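Local coordinates for protein RNA-dependent RNA Polymerase (Bombyx mori cytoplasmic polyhedrosis virus, PDB 6TZ0) that copies viral RNA from an RNA template, making plus strands in transcription and minus strands in genome replication, at residues A[539-548]-A[680-688]; A[1021-1031]-A[1195-1206]. All coordinates share one frame; numbering follows the deposited sequence.

Interaction 1: A[539-548]-A[680-688]; sequences RNVLLSSIDV and DDIMEIFQG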
loop_
_atom_site.group_PDB
_atom_site.type_symbol
_atom_site.label_atom_id
_atom_site.label_comp_id
_atom_site.label_asym_id
_atom_site.label_seq_id
_atom_site.Cartn_x
_atom_site.Cartn_y
_atom_site.Cartn_z
ATOM N N ARG A 539 -3.481 37.211 7.571
ATOM C CA ARG A 539 -4.764 37.872 7.424
ATOM C C ARG A 539 -5.133 37.963 5.952
ATOM O O ARG A 539 -4.274 37.859 5.074
ATOM C CB ARG A 539 -4.729 39.256 8.068
ATOM C CG ARG A 539 -3.631 40.132 7.559
ATOM C CD ARG A 539 -3.603 41.423 8.325
ATOM N NE ARG A 539 -4.789 42.220 8.053
ATOM C CZ ARG A 539 -5.164 43.264 8.779
ATOM N NH1 ARG A 539 -4.443 43.634 9.826
ATOM N NH2 ARG A 539 -6.261 43.932 8.460
ATOM N N ASN A 540 -6.433 38.168 5.711
ATOM C CA ASN A 540 -7.067 38.113 4.387
ATOM C C ASN A 540 -6.761 36.801 3.672
ATOM O O ASN A 540 -6.450 36.770 2.483
ATOM C CB ASN A 540 -6.679 39.312 3.520
ATOM C CG ASN A 540 -7.340 40.590 3.971
ATOM O OD1 ASN A 540 -8.515 40.602 4.321
ATOM N ND2 ASN A 540 -6.586 41.677 3.961
ATOM N N VAL A 541 -6.872 35.703 4.407
ATOM C CA VAL A 541 -6.514 34.387 3.902
ATOM C C VAL A 541 -7.743 33.484 3.971
ATOM O O VAL A 541 -8.531 33.553 4.920
ATOM C CB VAL A 541 -5.296 33.815 4.670
ATOM C CG1 VAL A 541 -5.581 33.600 6.151
ATOM C CG2 VAL A 541 -4.793 32.556 4.036
ATOM N N LEU A 542 -7.952 32.700 2.919
ATOM C CA LEU A 542 -9.046 31.742 2.850
ATOM C C LEU A 542 -8.465 30.339 2.802
ATOM O O LEU A 542 -7.721 30.002 1.877
ATOM C CB LEU A 542 -9.929 31.987 1.633
ATOM C CG LEU A 542 -11.094 31.007 1.552
ATOM C CD1 LEU A 542 -12.005 31.181 2.742
ATOM C CD2 LEU A 542 -11.869 31.167 0.272
ATOM N N LEU A 543 -8.810 29.530 3.789
ATOM C CA LEU A 543 -8.289 28.183 3.920
ATOM C C LEU A 543 -9.272 27.208 3.290
ATOM O O LEU A 543 -10.487 27.407 3.367
ATOM C CB LEU A 543 -8.068 27.859 5.394
ATOM C CG LEU A 543 -7.104 28.838 6.068
ATOM C CD1 LEU A 543 -7.049 28.629 7.554
ATOM C CD2 LEU A 543 -5.712 28.733 5.484
ATOM N N SER A 544 -8.752 26.164 2.651
ATOM C CA SER A 544 -9.605 25.195 1.967
ATOM C C SER A 544 -9.048 23.794 2.171
ATOM O O SER A 544 -8.032 23.433 1.570
ATOM C CB SER A 544 -9.725 25.516 0.480
ATOM O OG SER A 544 -10.546 24.572 -0.181
ATOM N N SER A 545 -9.715 23.009 3.013
ATOM C CA SER A 545 -9.413 21.588 3.164
ATOM C C SER A 545 -10.409 20.778 2.338
ATOM O O SER A 545 -11.248 20.054 2.860
ATOM C CB SER A 545 -9.459 21.183 4.632
ATOM O OG SER A 545 -8.504 21.889 5.390
ATOM N N ILE A 546 -10.303 20.935 1.018
ATOM C CA ILE A 546 -11.233 20.292 0.096
ATOM C C ILE A 546 -11.042 18.779 0.135
ATOM O O ILE A 546 -9.912 18.272 0.138
ATOM C CB ILE A 546 -11.067 20.882 -1.317
ATOM C CG1 ILE A 546 -12.032 20.247 -2.319
ATOM C CG2 ILE A 546 -9.625 20.865 -1.787
ATOM C CD1 ILE A 546 -13.452 20.599 -2.068
ATOM N N ASP A 547 -12.151 18.052 0.234
ATOM C CA ASP A 547 -12.137 16.612 0.456
ATOM C C ASP A 547 -12.852 15.924 -0.695
ATOM O O ASP A 547 -14.004 16.250 -0.997
ATOM C CB ASP A 547 -12.808 16.263 1.785
ATOM C CG ASP A 547 -12.525 14.843 2.236
ATOM O OD1 ASP A 547 -11.774 14.119 1.550
ATOM O OD2 ASP A 547 -13.063 14.446 3.287
ATOM N N VAL A 548 -12.177 14.964 -1.318
ATOM C CA VAL A 548 -12.751 14.158 -2.386
ATOM C C VAL A 548 -13.197 12.837 -1.783
ATOM O O VAL A 548 -12.368 12.042 -1.329
ATOM C CB VAL A 548 -11.746 13.929 -3.524
ATOM C CG1 VAL A 548 -12.370 13.066 -4.601
ATOM C CG2 VAL A 548 -11.267 15.252 -4.085
ATOM N N ASP A 680 -5.505 12.058 -2.338
ATOM C CA ASP A 680 -6.840 12.185 -1.748
ATOM C C ASP A 680 -6.909 13.285 -0.678
ATOM O O ASP A 680 -8.005 13.602 -0.204
ATOM C CB ASP A 680 -7.356 10.853 -1.166
ATOM C CG ASP A 680 -8.869 10.769 -1.128
ATOM O OD1 ASP A 680 -9.530 11.676 -1.666
ATOM O OD2 ASP A 680 -9.397 9.801 -0.546
ATOM N N ASP A 681 -5.790 13.909 -0.312
ATOM C CA ASP A 681 -5.748 15.033 0.621
ATOM C C ASP A 681 -5.206 16.251 -0.103
ATOM O O ASP A 681 -4.014 16.308 -0.413
ATOM C CB ASP A 681 -4.880 14.730 1.839
ATOM C CG ASP A 681 -5.594 13.917 2.878
ATOM O OD1 ASP A 681 -6.827 14.061 3.006
ATOM O OD2 ASP A 681 -4.921 13.135 3.581
ATOM N N ILE A 682 -6.066 17.229 -0.348
ATOM C CA ILE A 682 -5.675 18.493 -0.954
ATOM C C ILE A 682 -5.798 19.559 0.125
ATOM O O ILE A 682 -6.740 19.535 0.922
ATOM C CB ILE A 682 -6.547 18.847 -2.180
ATOM C CG1 ILE A 682 -6.635 17.692 -3.170
ATOM C CG2 ILE A 682 -6.009 20.058 -2.918
ATOM C CD1 ILE A 682 -7.918 16.889 -3.066
ATOM N N MET A 683 -4.838 20.478 0.169
ATOM C CA MET A 683 -4.876 21.604 1.099
ATOM C C MET A 683 -4.586 22.885 0.328
ATOM O O MET A 683 -3.432 23.166 0.012
ATOM C CB MET A 683 -3.871 21.411 2.221
ATOM C CG MET A 683 -3.911 22.503 3.245
ATOM S SD MET A 683 -2.696 22.293 4.541
ATOM C CE MET A 683 -1.208 22.764 3.682
ATOM N N GLU A 684 -5.616 23.672 0.051
ATOM C CA GLU A 684 -5.482 24.899 -0.722
ATOM C C GLU A 684 -5.520 26.113 0.193
ATOM O O GLU A 684 -6.352 26.198 1.097
ATOM C CB GLU A 684 -6.597 25.002 -1.758
ATOM C CG GLU A 684 -6.523 23.942 -2.823
ATOM C CD GLU A 684 -7.704 23.988 -3.753
ATOM O OE1 GLU A 684 -8.662 24.729 -3.461
ATOM O OE2 GLU A 684 -7.681 23.287 -4.783
ATOM N N ILE A 685 -4.617 27.056 -0.052
ATOM C CA ILE A 685 -4.558 28.308 0.693
ATOM C C ILE A 685 -4.634 29.456 -0.304
ATOM O O ILE A 685 -3.766 29.588 -1.175
ATOM C CB ILE A 685 -3.286 28.404 1.547
ATOM C CG1 ILE A 685 -3.262 27.295 2.594
ATOM C CG2 ILE A 685 -3.235 29.723 2.258
ATOM C CD1 ILE A 685 -1.939 27.128 3.266
ATOM N N PHE A 686 -5.667 30.282 -0.177
ATOM C CA PHE A 686 -5.884 31.443 -1.028
ATOM C C PHE A 686 -5.707 32.704 -0.196
ATOM O O PHE A 686 -6.058 32.722 0.983
ATOM C CB PHE A 686 -7.294 31.426 -1.619
ATOM C CG PHE A 686 -7.602 30.208 -2.422
ATOM C CD1 PHE A 686 -7.177 30.095 -3.734
ATOM C CD2 PHE A 686 -8.324 29.172 -1.866
ATOM C CE1 PHE A 686 -7.464 28.969 -4.470
ATOM C CE2 PHE A 686 -8.619 28.046 -2.599
ATOM C CZ PHE A 686 -8.188 27.949 -3.904
ATOM N N GLN A 687 -5.180 33.765 -0.799
ATOM C CA GLN A 687 -5.033 35.032 -0.092
ATOM C C GLN A 687 -5.452 36.187 -0.985
ATOM O O GLN A 687 -4.970 36.309 -2.113
ATOM C CB GLN A 687 -3.596 35.244 0.392
ATOM C CG GLN A 687 -3.429 36.453 1.293
ATOM C CD GLN A 687 -2.037 36.589 1.861
ATOM O OE1 GLN A 687 -1.126 35.861 1.482
ATOM N NE2 GLN A 687 -1.873 37.504 2.805
ATOM N N GLY A 688 -6.327 37.045 -0.466
ATOM C CA GLY A 688 -6.780 38.215 -1.189
ATOM C C GLY A 688 -8.075 38.764 -0.635
ATOM O O GLY A 688 -8.256 38.812 0.582
#
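Leu542 and Phe686 pair within two antiparallel strands of the polymerase palm, the strand ending in motif A (541-548) and the one that follows the motif C aspartates (682-687). Their amides and carbonyls are satisfied by each other: Leu542 N donates to Phe686 O at 2.7 Å, and Phe686 N returns to Leu542 O at 2.9 Å, both bonds nearly straight. Ser544 and Glu684 repeat the pattern, though the bond from Ser544 N is bent (132°). At the far end Gly688 N reaches Asn540 O at 3.0 Å, while the side-chain amide of Gln687, its chain extended with CG anti to the backbone N (chi1 -172°), gives a weak bond from NE2 to Arg539 O. The carbonyl of Phe686 also takes a CA-H contact from Val541. Ser545 turns away from strand 682-687, and its OG is bonded to Val721 N. On one face Val541 CG2 packs 3.7 Å from Ile685 CG2, with Leu543 beside the same isoleucine; on the other, Ser544 CB sits at the edge of the Phe686 ring, and helix 690-705 touches Leu542, Glu684 and Phe686. Past Ser544 the regular pairing gives way to side-chain packing, Ile546 lying alongside Ile682. There the strands deliver Asp547, Val548 (probably through its carbonyl O), Asp680 and Asp681 to the magnesium sites, where no metal is bound in this model. Asp547 OD1 lies 4.6 Å from Asp680 OD1, which is 2.9 Å from Val548 O, two acceptors with no hydrogen bond between them.

Interaction 2: A[1021-1031]-A[1195-1206]; sequences LYEFEVEDVTV and GKRLGMVLHPGL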
loop_
_atom_site.group_PDB
_atom_site.type_symbol
_atom_site.label_atom_id
_atom_site.label_comp_id
_atom_site.label_asym_id
_atom_site.label_seq_id
_atom_site.Cartn_x
_atom_site.Cartn_y
_atom_site.Cartn_z
ATOM N N LEU A 1021 26.848 10.177 38.356
ATOM C CA LEU A 1021 26.971 10.795 39.674
ATOM C C LEU A 1021 27.088 12.313 39.534
ATOM O O LEU A 1021 28.164 12.905 39.601
ATOM C CB LEU A 1021 28.157 10.204 40.422
ATOM C CG LEU A 1021 28.082 8.689 40.588
ATOM C CD1 LEU A 1021 29.263 8.152 41.363
ATOM C CD2 LEU A 1021 26.800 8.307 41.252
ATOM N N TYR A 1022 25.935 12.942 39.336
ATOM C CA TYR A 1022 25.847 14.388 39.226
ATOM C C TYR A 1022 24.517 14.852 39.794
ATOM O O TYR A 1022 23.502 14.167 39.668
ATOM C CB TYR A 1022 26.019 14.855 37.773
ATOM C CG TYR A 1022 24.986 14.366 36.785
ATOM C CD1 TYR A 1022 25.153 13.170 36.114
ATOM C CD2 TYR A 1022 23.871 15.128 36.487
ATOM C CE1 TYR A 1022 24.221 12.728 35.205
ATOM C CE2 TYR A 1022 22.934 14.695 35.587
ATOM C CZ TYR A 1022 23.117 13.501 34.945
ATOM O OH TYR A 1022 22.176 13.083 34.042
ATOM N N GLU A 1023 24.527 16.025 40.422
ATOM C CA GLU A 1023 23.324 16.585 41.017
ATOM C C GLU A 1023 23.230 18.078 40.756
ATOM O O GLU A 1023 24.151 18.708 40.236
ATOM C CB GLU A 1023 23.243 16.301 42.519
ATOM C CG GLU A 1023 22.632 14.958 42.815
ATOM C CD GLU A 1023 21.157 14.933 42.445
ATOM O OE1 GLU A 1023 20.484 15.973 42.622
ATOM O OE2 GLU A 1023 20.672 13.896 41.954
ATOM N N PHE A 1024 22.083 18.634 41.134
ATOM C CA PHE A 1024 21.702 19.998 40.800
ATOM C C PHE A 1024 21.096 20.645 42.030
ATOM O O PHE A 1024 20.087 20.165 42.551
ATOM C CB PHE A 1024 20.703 20.017 39.641
ATOM C CG PHE A 1024 21.297 19.627 38.331
ATOM C CD1 PHE A 1024 21.927 20.565 37.537
ATOM C CD2 PHE A 1024 21.267 18.311 37.911
ATOM C CE1 PHE A 1024 22.486 20.203 36.333
ATOM C CE2 PHE A 1024 21.830 17.943 36.714
ATOM C CZ PHE A 1024 22.439 18.887 35.925
ATOM N N GLU A 1025 21.701 21.734 42.481
ATOM C CA GLU A 1025 21.219 22.466 43.636
ATOM C C GLU A 1025 20.435 23.683 43.178
ATOM O O GLU A 1025 20.714 24.260 42.126
ATOM C CB GLU A 1025 22.379 22.885 44.537
ATOM C CG GLU A 1025 23.108 21.713 45.147
ATOM C CD GLU A 1025 24.241 22.141 46.046
ATOM O OE1 GLU A 1025 24.524 23.355 46.108
ATOM O OE2 GLU A 1025 24.854 21.264 46.691
ATOM N N VAL A 1026 19.455 24.074 43.979
ATOM C CA VAL A 1026 18.537 25.142 43.612
ATOM C C VAL A 1026 19.027 26.448 44.219
ATOM O O VAL A 1026 19.160 26.565 45.442
ATOM C CB VAL A 1026 17.109 24.820 44.073
ATOM C CG1 VAL A 1026 16.180 25.972 43.760
ATOM C CG2 VAL A 1026 16.626 23.545 43.415
ATOM N N GLU A 1027 19.296 27.427 43.367
ATOM C CA GLU A 1027 19.653 28.766 43.800
ATOM C C GLU A 1027 18.399 29.619 43.941
ATOM O O GLU A 1027 17.324 29.273 43.456
ATOM C CB GLU A 1027 20.621 29.406 42.809
ATOM C CG GLU A 1027 21.998 28.778 42.773
ATOM C CD GLU A 1027 22.886 29.408 41.718
ATOM O OE1 GLU A 1027 22.365 30.185 40.896
ATOM O OE2 GLU A 1027 24.106 29.150 41.723
ATOM N N ASP A 1028 18.546 30.755 44.615
ATOM C CA ASP A 1028 17.451 31.693 44.799
ATOM C C ASP A 1028 17.345 32.713 43.668
ATOM O O ASP A 1028 16.555 33.657 43.768
ATOM C CB ASP A 1028 17.586 32.395 46.150
ATOM C CG ASP A 1028 18.948 33.020 46.347
ATOM O OD1 ASP A 1028 19.838 32.805 45.498
ATOM O OD2 ASP A 1028 19.129 33.737 47.352
ATOM N N VAL A 1029 18.111 32.535 42.598
ATOM C CA VAL A 1029 18.041 33.385 41.419
ATOM C C VAL A 1029 16.997 32.802 40.480
ATOM O O VAL A 1029 17.085 31.631 40.095
ATOM C CB VAL A 1029 19.409 33.492 40.728
ATOM C CG1 VAL A 1029 19.294 34.274 39.436
ATOM C CG2 VAL A 1029 20.414 34.140 41.651
ATOM N N THR A 1030 16.003 33.607 40.118
ATOM C CA THR A 1030 14.978 33.189 39.173
ATOM C C THR A 1030 15.468 33.444 37.757
ATOM O O THR A 1030 15.947 34.538 37.449
ATOM C CB THR A 1030 13.666 33.933 39.415
ATOM O OG1 THR A 1030 13.867 35.334 39.210
ATOM C CG2 THR A 1030 13.182 33.707 40.827
ATOM N N VAL A 1031 15.372 32.426 36.904
ATOM C CA VAL A 1031 15.767 32.601 35.516
ATOM C C VAL A 1031 14.724 33.436 34.783
ATOM O O VAL A 1031 13.559 33.534 35.185
ATOM C CB VAL A 1031 15.972 31.244 34.824
ATOM C CG1 VAL A 1031 17.088 30.481 35.485
ATOM C CG2 VAL A 1031 14.698 30.439 34.847
ATOM N N GLY A 1195 11.034 27.759 38.399
ATOM C CA GLY A 1195 11.680 28.861 37.720
ATOM C C GLY A 1195 12.951 29.380 38.350
ATOM O O GLY A 1195 13.307 30.538 38.120
ATOM N N LYS A 1196 13.653 28.563 39.123
ATOM C CA LYS A 1196 14.902 28.948 39.762
ATOM C C LYS A 1196 16.096 28.434 38.968
ATOM O O LYS A 1196 15.996 27.481 38.194
ATOM C CB LYS A 1196 14.961 28.408 41.188
ATOM C CG LYS A 1196 13.919 28.971 42.124
ATOM C CD LYS A 1196 14.227 30.403 42.485
ATOM C CE LYS A 1196 13.271 30.913 43.545
ATOM N NZ LYS A 1196 13.548 32.321 43.932
ATOM N N ARG A 1197 17.239 29.080 39.175
ATOM C CA ARG A 1197 18.458 28.686 38.485
ATOM C C ARG A 1197 19.129 27.539 39.229
ATOM O O ARG A 1197 19.155 27.511 40.460
ATOM C CB ARG A 1197 19.409 29.878 38.363
ATOM C CG ARG A 1197 20.632 29.612 37.503
ATOM C CD ARG A 1197 21.496 30.834 37.298
ATOM N NE ARG A 1197 22.172 31.261 38.514
ATOM C CZ ARG A 1197 22.884 32.377 38.612
ATOM N NH1 ARG A 1197 23.016 33.171 37.561
ATOM N NH2 ARG A 1197 23.474 32.693 39.754
ATOM N N LEU A 1198 19.669 26.588 38.478
ATOM C CA LEU A 1198 20.315 25.423 39.057
ATOM C C LEU A 1198 21.827 25.596 39.105
ATOM O O LEU A 1198 22.419 26.350 38.331
ATOM C CB LEU A 1198 19.964 24.164 38.267
ATOM C CG LEU A 1198 18.489 23.780 38.310
ATOM C CD1 LEU A 1198 18.221 22.584 37.421
ATOM C CD2 LEU A 1198 18.065 23.502 39.732
ATOM N N GLY A 1199 22.445 24.880 40.038
ATOM C CA GLY A 1199 23.888 24.806 40.139
ATOM C C GLY A 1199 24.341 23.363 40.197
ATOM O O GLY A 1199 23.869 22.599 41.041
ATOM N N MET A 1200 25.245 22.972 39.307
ATOM C CA MET A 1200 25.600 21.570 39.142
ATOM C C MET A 1200 26.809 21.221 40.001
ATOM O O MET A 1200 27.809 21.942 39.998
ATOM C CB MET A 1200 25.891 21.262 37.674
ATOM C CG MET A 1200 26.078 19.785 37.375
ATOM S SD MET A 1200 26.335 19.442 35.628
ATOM C CE MET A 1200 28.028 19.965 35.445
ATOM N N VAL A 1201 26.710 20.115 40.731
ATOM C CA VAL A 1201 27.824 19.563 41.489
ATOM C C VAL A 1201 28.179 18.206 40.897
ATOM O O VAL A 1201 27.304 17.475 40.422
ATOM C CB VAL A 1201 27.502 19.461 42.996
ATOM C CG1 VAL A 1201 27.359 20.843 43.585
ATOM C CG2 VAL A 1201 26.219 18.699 43.226
ATOM N N LEU A 1202 29.469 17.890 40.891
ATOM C CA LEU A 1202 29.969 16.668 40.285
ATOM C C LEU A 1202 30.731 15.850 41.314
ATOM O O LEU A 1202 31.104 16.339 42.381
ATOM C CB LEU A 1202 30.878 16.968 39.089
ATOM C CG LEU A 1202 30.218 17.657 37.896
ATOM C CD1 LEU A 1202 31.226 17.961 36.817
ATOM C CD2 LEU A 1202 29.104 16.813 37.335
ATOM N N HIS A 1203 30.949 14.591 40.977
ATOM C CA HIS A 1203 31.662 13.604 41.768
ATOM C C HIS A 1203 33.119 13.547 41.320
ATOM O O HIS A 1203 33.399 13.679 40.126
ATOM C CB HIS A 1203 30.990 12.241 41.615
ATOM C CG HIS A 1203 31.507 11.178 42.535
ATOM N ND1 HIS A 1203 32.414 10.226 42.132
ATOM C CD2 HIS A 1203 31.251 10.919 43.837
ATOM C CE1 HIS A 1203 32.689 9.423 43.143
ATOM N NE2 HIS A 1203 31.996 9.823 44.191
ATOM N N PRO A 1204 34.063 13.415 42.259
ATOM C CA PRO A 1204 35.482 13.359 41.867
ATOM C C PRO A 1204 35.835 12.141 41.035
ATOM O O PRO A 1204 36.776 12.197 40.234
ATOM C CB PRO A 1204 36.211 13.356 43.217
ATOM C CG PRO A 1204 35.265 13.999 44.152
ATOM C CD PRO A 1204 33.905 13.570 43.712
ATOM N N GLY A 1205 35.096 11.045 41.195
ATOM C CA GLY A 1205 35.233 9.920 40.295
ATOM C C GLY A 1205 34.769 10.219 38.886
ATOM O O GLY A 1205 35.323 9.679 37.928
ATOM N N LEU A 1206 33.770 11.092 38.734
ATOM C CA LEU A 1206 33.352 11.508 37.398
ATOM C C LEU A 1206 34.441 12.329 36.720
ATOM O O LEU A 1206 34.722 12.133 35.533
ATOM C CB LEU A 1206 32.042 12.295 37.479
ATOM C CG LEU A 1206 31.209 12.637 36.237
ATOM C CD1 LEU A 1206 29.764 12.708 36.653
ATOM C CD2 LEU A 1206 31.596 13.955 35.580
#
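Arg1197 reaches across to Glu1027 in a salt bridge. Its CB rests 3.7 Å from Val1031 CG1 and also meets the carbonyl of Val1029. CG lies between Val1031 CG1 and Glu1027 OE1, and CD continues past that oxygen. A bend at chi3 (69°) after an extended start turns the guanidinium edge to the carboxylate, where NE meets Glu1027 OE1 at 2.6 Å and NH2 bonds to the same OE1 at 3.0 Å. This side-on grip puts both nitrogens on one oxygen, which lies in the guanidinium plane although the carboxylate plane is turned 65° from it. Val1029 CG1 covers one face over CZ. Glu1027 OE2 has a second salt-bridge partner, Arg1163, so the carboxylate sits between two arginines, which probably favours its charged form. Along the strands, Glu1023 pairs with Val1201 and Glu1025 with Gly1199 through reciprocal backbone bonds. On the face carrying Phe1024, Met1200 lies beside the ring in an oblique Met-aromatic contact, its SD 4.7 Å from the ring centroid; Leu1198 CB packs against Phe1024 CD1, and helix 1174-1188 covers this side, with His1185 stacked on Phe1024. At the other end Leu1021 CD1 sits over the centre of the His1203 ring, a CH-pi contact 3.9 Å from the centroid, just where His1203 takes the N-cap position of helix 1204-1211. Between Val1026 and Thr1030 the register slips by two residues as the chain turns a corner at Asp1028: an antiparallel pair with a beta bulge, set in a small mixed sheet of the C-terminal region.

Overall arrangement
Both interactions pair antiparallel strands distant in sequence, but they serve separate parts of the polymerase. Interaction 1 lies in the central polymerase region and carries residues of the magnesium site; the side chain of Asp680 is about 5 Å from Gly550 and about 7 Å from that of Asp552, both of the UTP site. Interaction 2 belongs to the C-terminal region, away from the known nucleotide and metal sites. The centres of interactions 1 and 2 are about 50 Å apart, and the nearest atoms of interactions 1 and 2 about 33 Å, so they do not touch. Along the chain they follow in series, 680-688 completing the first before 1021-1031 begins the second. The first is mostly buried, the second more exposed.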